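PDB 4DQ6: putative pyridoxal phosphate-dependent transferase from Clostridium difficile, which binds pyridoxal-5'-phosphate and is probably a transferase of the class I and II aminotransferase family. Local coordinates for residues A[100-108]-A[129-137]. Residues are numbered along the deposited sequence; the frame is centred on the assembly and turned at random.
Sequences IPAISLLIN and SVVKNNNRE. With PLP (pyridoxal-5'-phosphate), chain C.
Val130 fits as a knob into the hole formed by Ile100, Ile103, Ser104 and Ile107. Its CG2 presses on Ser104 CB at 3.6 Å and also meets Ile100, while CG1, held between the backbone N and the carbonyl carbon (chi1 76°), faces Ile107 CD1 at 3.8 Å and the CG2 branch of Ile103. Ile107 reaches on with CD1 to Val131 CG2, and its other branch, CG2, lies against Asn134 CB and the aliphatic part of Arg136.

The polar link is a nearly straight bond from Asn134 ND2 to Ser104 OG (3.1 Å, 176°), lying in the amide plane. The same nitrogen gives its second bond to Val130 O (2.8 Å), so both partners fix the rotation of the amide. Ser104 OG is also bonded to Arg267 O of the second subunit, tying this spot to the dimer interface. Water 1 joins Ser104 OG to Asn134 OD1, and water 3 connects Asn108 OD1 with Arg136 NH2, which also donates to Thr111 O.

A Schellman motif with Asn135 as C-prime residue ends helix 126-133, and Arg136 NH1 bonds back to Asn134 O (2.9 Å). At the N-terminal end of helix 99-110, Ile100 N donates to O2P of pyridoxal-5'-phosphate (3.0 Å). Segments 100-108 and 129-133, whose axes cross at -40°, pack on Ile117 of the central sheet in a PLP-dependent aminotransferase fold, where this N-terminal turn cradles the cofactor phosphate.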
# COMPACT_ATOMS: atom_id res chain seq x y z
N ILE A 100 1.65 2.51 10.85
CA ILE A 100 2.22 3.86 10.85
C ILE A 100 1.62 4.77 9.77
O ILE A 100 1.32 5.94 10.02
CB ILE A 100 3.75 3.81 10.78
CG1 ILE A 100 4.26 3.09 12.03
CG2 ILE A 100 4.31 5.24 10.68
CD1 ILE A 100 3.95 3.76 13.36
N PRO A 101 1.29 4.26 8.57
CA PRO A 101 0.57 5.07 7.62
C PRO A 101 -0.73 5.65 8.18
O PRO A 101 -1.04 6.82 7.98
CB PRO A 101 0.26 4.10 6.51
CG PRO A 101 1.36 3.09 6.53
CD PRO A 101 1.82 3.03 7.96
N ALA A 102 -1.51 4.80 8.86
CA ALA A 102 -2.77 5.25 9.50
C ALA A 102 -2.47 6.33 10.51
O ALA A 102 -3.17 7.36 10.54
CB ALA A 102 -3.55 4.06 10.13
N ILE A 103 -1.53 6.10 11.40
CA ILE A 103 -1.20 7.08 12.44
C ILE A 103 -0.75 8.40 11.83
O ILE A 103 -1.12 9.49 12.29
CB ILE A 103 -0.17 6.48 13.40
CG1 ILE A 103 -0.80 5.34 14.17
CG2 ILE A 103 0.37 7.55 14.38
CD1 ILE A 103 0.05 4.68 15.22
N SER A 104 0.03 8.30 10.75
CA SER A 104 0.53 9.50 10.08
C SER A 104 -0.65 10.30 9.52
O SER A 104 -0.70 11.53 9.70
CB SER A 104 1.42 9.15 8.89
OG SER A 104 2.01 10.30 8.32
N LEU A 105 -1.62 9.67 8.88
CA LEU A 105 -2.78 10.39 8.33
C LEU A 105 -3.61 10.97 9.50
O LEU A 105 -4.09 12.10 9.40
CB LEU A 105 -3.63 9.53 7.41
CG LEU A 105 -2.97 9.15 6.12
CD1 LEU A 105 -4.00 8.33 5.33
CD2 LEU A 105 -2.40 10.19 5.23
N LEU A 106 -3.82 10.18 10.57
CA LEU A 106 -4.56 10.66 11.75
C LEU A 106 -3.92 11.93 12.30
O LEU A 106 -4.63 12.89 12.67
CB LEU A 106 -4.65 9.59 12.81
CG LEU A 106 -5.59 8.39 12.50
CD1 LEU A 106 -5.37 7.25 13.48
CD2 LEU A 106 -7.03 8.91 12.52
N ILE A 107 -2.61 11.96 12.38
CA ILE A 107 -1.89 13.13 12.92
C ILE A 107 -2.14 14.32 12.03
O ILE A 107 -2.45 15.47 12.52
CB ILE A 107 -0.37 12.85 13.02
CG1 ILE A 107 -0.09 11.95 14.21
CG2 ILE A 107 0.39 14.17 13.12
CD1 ILE A 107 1.32 11.39 14.26
N ASN A 108 -1.98 14.19 10.73
CA ASN A 108 -2.26 15.28 9.83
C ASN A 108 -3.69 15.81 9.93
O ASN A 108 -3.90 17.07 9.87
CB ASN A 108 -1.99 14.88 8.38
CG ASN A 108 -2.01 16.06 7.45
OD1 ASN A 108 -1.16 16.99 7.54
ND2 ASN A 108 -3.03 16.10 6.61
N SER A 129 9.46 9.51 14.97
CA SER A 129 9.63 10.09 13.67
C SER A 129 8.32 10.47 13.02
O SER A 129 8.29 11.43 12.24
CB SER A 129 10.46 9.20 12.76
OG SER A 129 9.94 7.94 12.69
N VAL A 130 7.23 9.73 13.26
CA VAL A 130 5.98 10.07 12.58
C VAL A 130 5.46 11.43 13.04
O VAL A 130 4.90 12.18 12.24
CB VAL A 130 4.90 8.96 12.72
CG1 VAL A 130 4.25 8.97 14.10
CG2 VAL A 130 3.86 9.11 11.58
N VAL A 131 5.75 11.81 14.27
CA VAL A 131 5.32 13.11 14.76
C VAL A 131 6.15 14.23 14.11
O VAL A 131 5.60 15.23 13.58
CB VAL A 131 5.36 13.15 16.31
CG1 VAL A 131 5.18 14.58 16.83
CG2 VAL A 131 4.32 12.16 16.89
N LYS A 132 7.45 14.01 14.10
CA LYS A 132 8.42 14.95 13.55
C LYS A 132 8.28 15.12 12.03
O LYS A 132 8.38 16.26 11.49
CB LYS A 132 9.83 14.56 13.91
CG LYS A 132 10.07 14.69 15.41
CD LYS A 132 11.46 14.28 15.82
CE LYS A 132 11.72 14.69 17.28
NZ LYS A 132 12.86 13.89 17.80
N ASN A 133 8.07 14.01 11.33
CA ASN A 133 7.99 14.05 9.88
C ASN A 133 6.66 14.66 9.40
O ASN A 133 6.53 15.04 8.23
CB ASN A 133 8.09 12.64 9.32
CG ASN A 133 9.47 12.03 9.43
OD1 ASN A 133 10.47 12.72 9.57
ND2 ASN A 133 9.52 10.69 9.31
N ASN A 134 5.71 14.78 10.31
CA ASN A 134 4.50 15.59 10.10
C ASN A 134 4.54 17.02 10.65
O ASN A 134 3.51 17.63 10.65
CB ASN A 134 3.28 14.89 10.68
CG ASN A 134 2.76 13.82 9.79
OD1 ASN A 134 2.11 14.12 8.79
ND2 ASN A 134 3.01 12.58 10.15
N ASN A 135 5.71 17.49 11.07
CA ASN A 135 5.89 18.86 11.56
C ASN A 135 4.94 19.16 12.70
O ASN A 135 4.37 20.26 12.82
CB ASN A 135 5.78 19.88 10.42
CG ASN A 135 6.74 19.56 9.29
OD1 ASN A 135 6.31 19.12 8.21
ND2 ASN A 135 8.04 19.65 9.57
N ARG A 136 4.77 18.19 13.58
CA ARG A 136 4.17 18.41 14.87
C ARG A 136 5.29 18.37 15.89
O ARG A 136 6.43 17.92 15.62
CB ARG A 136 3.08 17.38 15.18
CG ARG A 136 1.68 17.66 14.63
CD ARG A 136 1.61 17.91 13.15
NE ARG A 136 0.25 18.03 12.63
CZ ARG A 136 -0.05 18.45 11.40
NH1 ARG A 136 0.89 18.88 10.57
NH2 ARG A 136 -1.32 18.53 11.04
N GLU A 137 4.98 18.85 17.09
CA GLU A 137 5.95 18.95 18.18
C GLU A 137 5.84 17.72 19.08
O GLU A 137 4.80 17.46 19.64
CB GLU A 137 5.72 20.17 19.05
CG GLU A 137 6.77 20.28 20.15
CD GLU A 137 6.68 21.52 21.05
OE1 GLU A 137 5.95 22.48 20.75
OE2 GLU A 137 7.38 21.51 22.10
N1 PLP C . 3.57 -0.62 15.73
C2 PLP C . 4.42 -1.27 16.59
C2A PLP C . 4.47 -1.03 18.06
C3 PLP C . 5.34 -2.27 16.09
O3 PLP C . 6.18 -2.89 16.91
C4 PLP C . 5.34 -2.58 14.67
C4A PLP C . 6.31 -3.57 14.09
C5 PLP C . 4.40 -1.85 13.83
C6 PLP C . 3.55 -0.88 14.40
C5A PLP C . 4.37 -2.18 12.37
O4P PLP C . 3.86 -1.05 11.76
P PLP C . 3.45 -1.21 10.20
O1P PLP C . 2.14 -1.93 10.24
O2P PLP C . 3.42 0.31 9.77
O3P PLP C . 4.58 -2.12 9.63
O HOH W 1 0.91 12.48 6.79
O HOH W 2 1.69 16.59 7.62
O HOH W 3 -2.35 19.38 8.38